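Local coordinates for periplasmic binding protein/LacI transcriptional regulator (Clostridium phytofermentans, PDB 3BRS) that probably binds a sugar between its two lobes for transport into the cell, as in periplasmic binding proteins related to LacI regulators, at residues 110-113 with 114-117; 141-144 with 145-148. All coordinates share one frame; numbering follows the deposited sequence.

Contact 1 (110-113 with 114-117)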
ATOM      1  N   ALA A 110      -3.299   9.585  -1.783  1.00 25.53           N
ATOM      2  CA  ALA A 110      -2.387   8.471  -1.479  1.00 25.65           C
ATOM      3  C   ALA A 110      -1.216   8.925  -0.726  1.00 26.98           C
ATOM      4  O   ALA A 110      -0.970  10.130  -0.606  1.00 32.49           O
ATOM      5  CB  ALA A 110      -1.905   7.784  -2.854  1.00 23.36           C
ATOM      6  N   THR A 111      -0.376   7.993  -0.312  1.00 26.00           N
ATOM      7  CA  THR A 111       0.987   8.379   0.155  1.00 30.72           C
ATOM      8  C   THR A 111       1.841   8.669  -1.070  1.00 33.58           C
ATOM      9  O   THR A 111       1.636   8.069  -2.145  1.00 34.57           O
ATOM     10  CB  THR A 111       1.594   7.158   0.952  1.00 32.34           C
ATOM     11  OG1 THR A 111       0.624   6.762   1.920  1.00 26.35           O
ATOM     12  CG2 THR A 111       2.886   7.474   1.678  1.00 33.01           C
ATOM     13  N   ASP A 112       2.845   9.526  -0.930  1.00 36.99           N
ATOM     14  CA  ASP A 112       3.966   9.549  -1.882  1.00 33.52           C
ATOM     15  C   ASP A 112       4.778   8.256  -1.636  1.00 31.22           C
ATOM     16  O   ASP A 112       5.590   8.159  -0.654  1.00 31.05           O
ATOM     17  CB  ASP A 112       4.800  10.836  -1.695  1.00 35.69           C
ATOM     18  CG  ASP A 112       5.822  11.075  -2.832  1.00 70.47           C
ATOM     19  OD1 ASP A 112       6.136  10.154  -3.608  1.00 36.80           O
ATOM     20  OD2 ASP A 112       6.348  12.199  -2.957  1.00 47.09           O
ATOM     21  N   ASN A 113       4.582   7.257  -2.513  1.00 29.08           N
ATOM     22  CA  ASN A 113       5.213   5.896  -2.313  1.00 28.39           C
ATOM     23  C   ASN A 113       6.654   5.873  -2.743  1.00 30.52           C
ATOM     24  O   ASN A 113       7.549   5.205  -2.129  1.00 30.33           O
ATOM     25  CB  ASN A 113       4.330   4.747  -2.840  1.00 26.20           C
ATOM     26  CG  ASN A 113       3.051   4.592  -1.989  1.00 25.05           C
ATOM     27  OD1 ASN A 113       3.137   4.114  -0.867  1.00 27.62           O
ATOM     28  ND2 ASN A 113       1.936   5.129  -2.439  1.00 24.33           N
ATOM     29  N   ILE A 114       6.929   6.742  -3.706  1.00 30.03           N
ATOM     30  CA  ILE A 114       8.286   6.898  -4.189  1.00 24.63           C
ATOM     31  C   ILE A 114       9.075   7.478  -3.053  1.00 25.47           C
ATOM     32  O   ILE A 114      10.098   6.932  -2.648  1.00 25.76           O
ATOM     33  CB  ILE A 114       8.412   7.672  -5.494  1.00 26.45           C
ATOM     34  CG1 ILE A 114       7.746   6.886  -6.627  1.00 24.82           C
ATOM     35  CG2 ILE A 114       9.922   7.701  -5.931  1.00 27.06           C
ATOM     36  CD1 ILE A 114       7.408   7.696  -7.899  1.00 30.69           C
ATOM     37  N   GLN A 115       8.643   8.573  -2.503  1.00 27.26           N
ATOM     38  CA  GLN A 115       9.412   9.120  -1.368  1.00 28.30           C
ATOM     39  C   GLN A 115       9.468   8.225  -0.172  1.00 28.72           C
ATOM     40  O   GLN A 115      10.486   8.163   0.488  1.00 26.20           O
ATOM     41  CB  GLN A 115       8.938  10.510  -0.973  1.00 31.52           C
ATOM     42  CG  GLN A 115       9.428  11.643  -1.921  1.00 53.44           C
ATOM     43  CD  GLN A 115      10.915  11.972  -1.840  1.00 46.46           C
ATOM     44  OE1 GLN A 115      11.575  11.824  -0.793  1.00 52.13           O
ATOM     45  NE2 GLN A 115      11.460  12.450  -2.971  1.00 57.61           N
ATOM     46  N   ALA A 116       8.372   7.513   0.155  1.00 32.28           N
ATOM     47  CA  ALA A 116       8.512   6.435   1.160  1.00 28.27           C
ATOM     48  C   ALA A 116       9.670   5.405   0.898  1.00 26.46           C
ATOM     49  O   ALA A 116      10.462   5.183   1.819  1.00 24.46           O
ATOM     50  CB  ALA A 116       7.204   5.744   1.414  1.00 28.14           C
ATOM     51  N   GLY A 117       9.773   4.781  -0.305  1.00 21.29           N
ATOM     52  CA  GLY A 117      10.824   3.854  -0.509  1.00 22.66           C
ATOM     53  C   GLY A 117      12.174   4.560  -0.526  1.00 21.76           C
ATOM     54  O   GLY A 117      13.158   3.991  -0.134  1.00 19.10           O
TER
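The amide of Gly117 gives its hydrogen to Asn113 O at 2.9 Å, a full i to i+4 helical bond closed within the first turn of helix 113-127. One residue earlier, Ala116 N reaches back to Asp112 O at 3.0 Å, and Asp112 itself is the N-cap. Its carboxylate folds over the end of the helix: CG lies anti to the backbone N (chi1 -169°), which carries Asp112 OD1 up to Gln115 N at 3.2 Å. That bond is nearly straight at hydrogen (175°), yet the amide approaches OD1 from above the carboxylate plane, 69° out of it. The second oxygen turns to the flank of Gln115, where Asp112 OD2 lies 3.3 Å from Gln115 CG. The two side chains run side by side in the same direction, with the flat carboxylate and amide groups steeply inclined to each other. A negative charge here would probably be eased by the positive end of the helix dipole. The turn marks a crossing between lobes in the type I periplasmic binding fold: strand 107-110 belongs to one sheet, and the next strand, 133-138, to the other. Ala110 still pairs by backbone bonds with Leu270 and Ser272, while Thr111 OG1 bonds to Gln244 OE1. Asn113 OD1 accepts from Arg149 NE of helix 144-157. Close to the backbone, the methyl of Ala116 touches two carbonyl oxygens, with CB 3.6 Å from both Asp112 O and Asn113 O.

Contact 2 (141-144 with 145-148)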
ATOM      1  N   LYS A 141       3.367  -7.312  -7.243  1.00 32.21           N
ATOM      2  CA  LYS A 141       4.311  -6.685  -8.168  1.00 31.79           C
ATOM      3  C   LYS A 141       3.675  -5.655  -9.090  1.00 29.56           C
ATOM      4  O   LYS A 141       4.304  -4.638  -9.479  1.00 26.70           O
ATOM      5  CB  LYS A 141       4.977  -7.770  -9.068  1.00 34.37           C
ATOM      6  CG  LYS A 141       5.960  -7.150 -10.073  1.00 39.73           C
ATOM      7  CD  LYS A 141       6.941  -8.112 -10.602  1.00 39.77           C
ATOM      8  CE  LYS A 141       7.874  -7.338 -11.478  1.00 43.84           C
ATOM      9  NZ  LYS A 141       9.216  -7.951 -11.238  1.00 47.24           N
ATOM     10  N   ASN A 142       2.431  -5.915  -9.458  1.00 27.86           N
ATOM     11  CA  ASN A 142       1.791  -5.037 -10.411  1.00 30.56           C
ATOM     12  C   ASN A 142       0.946  -3.983  -9.843  1.00 30.94           C
ATOM     13  O   ASN A 142       0.357  -3.302 -10.624  1.00 30.67           O
ATOM     14  CB  ASN A 142       0.853  -5.810 -11.258  1.00 35.28           C
ATOM     15  CG  ASN A 142       1.363  -6.008 -12.546  1.00 60.81           C
ATOM     16  OD1 ASN A 142       0.998  -5.265 -13.483  1.00 57.84           O
ATOM     17  ND2 ASN A 142       2.269  -6.971 -12.658  1.00 36.50           N
ATOM     18  N   SER A 143       0.890  -3.800  -8.512  1.00 29.21           N
ATOM     19  CA  SER A 143       0.105  -2.719  -7.990  1.00 28.74           C
ATOM     20  C   SER A 143       0.980  -1.567  -8.037  1.00 24.80           C
ATOM     21  O   SER A 143       2.105  -1.743  -7.833  1.00 24.81           O
ATOM     22  CB  SER A 143      -0.228  -2.907  -6.520  1.00 32.91           C
ATOM     23  OG  SER A 143       0.957  -2.967  -5.857  1.00 32.47           O
ATOM     24  N   LYS A 144       0.447  -0.363  -8.192  1.00 23.81           N
ATOM     25  CA  LYS A 144       1.231   0.815  -8.298  1.00 24.69           C
ATOM     26  C   LYS A 144       1.964   1.181  -6.993  1.00 25.31           C
ATOM     27  O   LYS A 144       3.165   1.659  -7.064  1.00 28.01           O
ATOM     28  CB  LYS A 144       0.325   1.947  -8.760  1.00 27.39           C
ATOM     29  CG  LYS A 144       1.097   3.181  -9.040  1.00 34.12           C
ATOM     30  CD  LYS A 144       0.252   4.076  -9.806  1.00 37.08           C
ATOM     31  CE  LYS A 144       1.123   5.167 -10.359  1.00 39.45           C
ATOM     32  NZ  LYS A 144       1.370   6.079  -9.236  1.00 37.68           N
ATOM     33  N   THR A 145       1.366   0.885  -5.834  1.00 25.94           N
ATOM     34  CA  THR A 145       2.081   1.160  -4.522  1.00 28.00           C
ATOM     35  C   THR A 145       3.353   0.235  -4.394  1.00 30.41           C
ATOM     36  O   THR A 145       4.422   0.696  -3.975  1.00 31.69           O
ATOM     37  CB  THR A 145       1.206   0.957  -3.313  1.00 28.54           C
ATOM     38  OG1 THR A 145       0.615  -0.379  -3.372  1.00 35.61           O
ATOM     39  CG2 THR A 145       0.174   1.962  -3.303  1.00 31.77           C
ATOM     40  N   ALA A 146       3.296  -1.025  -4.854  1.00 30.14           N
ATOM     41  CA  ALA A 146       4.545  -1.875  -4.825  1.00 28.83           C
ATOM     42  C   ALA A 146       5.629  -1.318  -5.723  1.00 30.59           C
ATOM     43  O   ALA A 146       6.797  -1.303  -5.348  1.00 31.86           O
ATOM     44  CB  ALA A 146       4.292  -3.339  -5.295  1.00 28.70           C
ATOM     45  N   MET A 147       5.236  -0.970  -6.968  1.00 29.94           N
ATOM     46  CA  MET A 147       6.141  -0.392  -7.947  1.00 29.66           C
ATOM     47  C   MET A 147       6.782   0.843  -7.462  1.00 28.72           C
ATOM     48  O   MET A 147       7.939   1.024  -7.720  1.00 29.39           O
ATOM     49  CB  MET A 147       5.420  -0.086  -9.292  1.00 34.54           C
ATOM     50  CG  MET A 147       4.419  -1.209  -9.823  1.00 45.29           C
ATOM     51  SD  MET A 147       3.402  -0.976 -11.371  1.00 28.30           S
ATOM     52  CE  MET A 147       4.507   0.092 -12.241  1.00 47.31           C
ATOM     53  N   ASP A 148       6.017   1.768  -6.877  1.00 25.67           N
ATOM     54  CA  ASP A 148       6.560   3.078  -6.469  1.00 28.44           C
ATOM     55  C   ASP A 148       7.552   2.901  -5.294  1.00 26.07           C
ATOM     56  O   ASP A 148       8.583   3.491  -5.249  1.00 29.01           O
ATOM     57  CB  ASP A 148       5.446   4.104  -6.072  1.00 31.85           C
ATOM     58  CG  ASP A 148       4.664   4.685  -7.282  1.00 47.30           C
ATOM     59  OD1 ASP A 148       4.969   4.359  -8.438  1.00 35.09           O
ATOM     60  OD2 ASP A 148       3.699   5.451  -7.070  1.00 35.17           O
TER
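Lys144 and Asp148, one turn apart at the start of helix 144-157, are joined by a salt bridge. Along the lysine, Lys144 CB rests 3.3 Å from Thr145 N, and Lys144 CG already comes within 4.0 Å of Asp148 OD2. The chain then runs extended to CE, which also flanks that oxygen, bends at its last torsion (chi4 -77°), and brings Lys144 NZ to Asp148 OD2 at 3.2 Å. The ammonium uses the syn lone pair of that oxygen, the side facing OD1. The backbone repeats the link: Asp148 N bonds to Lys144 O at 2.9 Å.

Ser143 is the N-cap. Its chi1 of 60° turns OG in toward the helix end, where Ser143 OG accepts from Ala146 N at 3.2 Å; the same hydroxyl bonds to Val140 O, so both neighbours fix its rotation. Ser143 O takes weak bonds from the amides of Ala146 and Met147. Met147 CG is tightly lodged against backbone oxygens, 3.1 Å from Ser143 O and 3.4 Å from Lys141 O.

The cap ends the loop that follows strand 133-138 of the second lobe's sheet. Loops following strands 68-71 and 92-96 of the other sheet meet it: Asn142 pairs by backbone with Tyr76, Thr145 touches Asp97, and the flank carrying Thr145 and Asp148 lies against helix 113-127.

How the contacts relate
Contacts 1 and 2 are two helix N-caps, an aspartate and a serine, whose centres lie about 11 Å apart and whose helices 113-127 and 144-157 meet at their starts. Asp148 fits against the first turn of contact 1: its CB is 3.5 Å from Asn113 CB and 3.7 Å from Ile114 CG1. Beside it, Asn113 ND2 packs on Thr145 CG2 at 3.7 Å. Contact 1 lies at a crossing between lobes, whereas contact 2 meets loops of the opposite lobe. This placement is consistent with the pair bordering the cleft in which relatives of this fold bind their ligands.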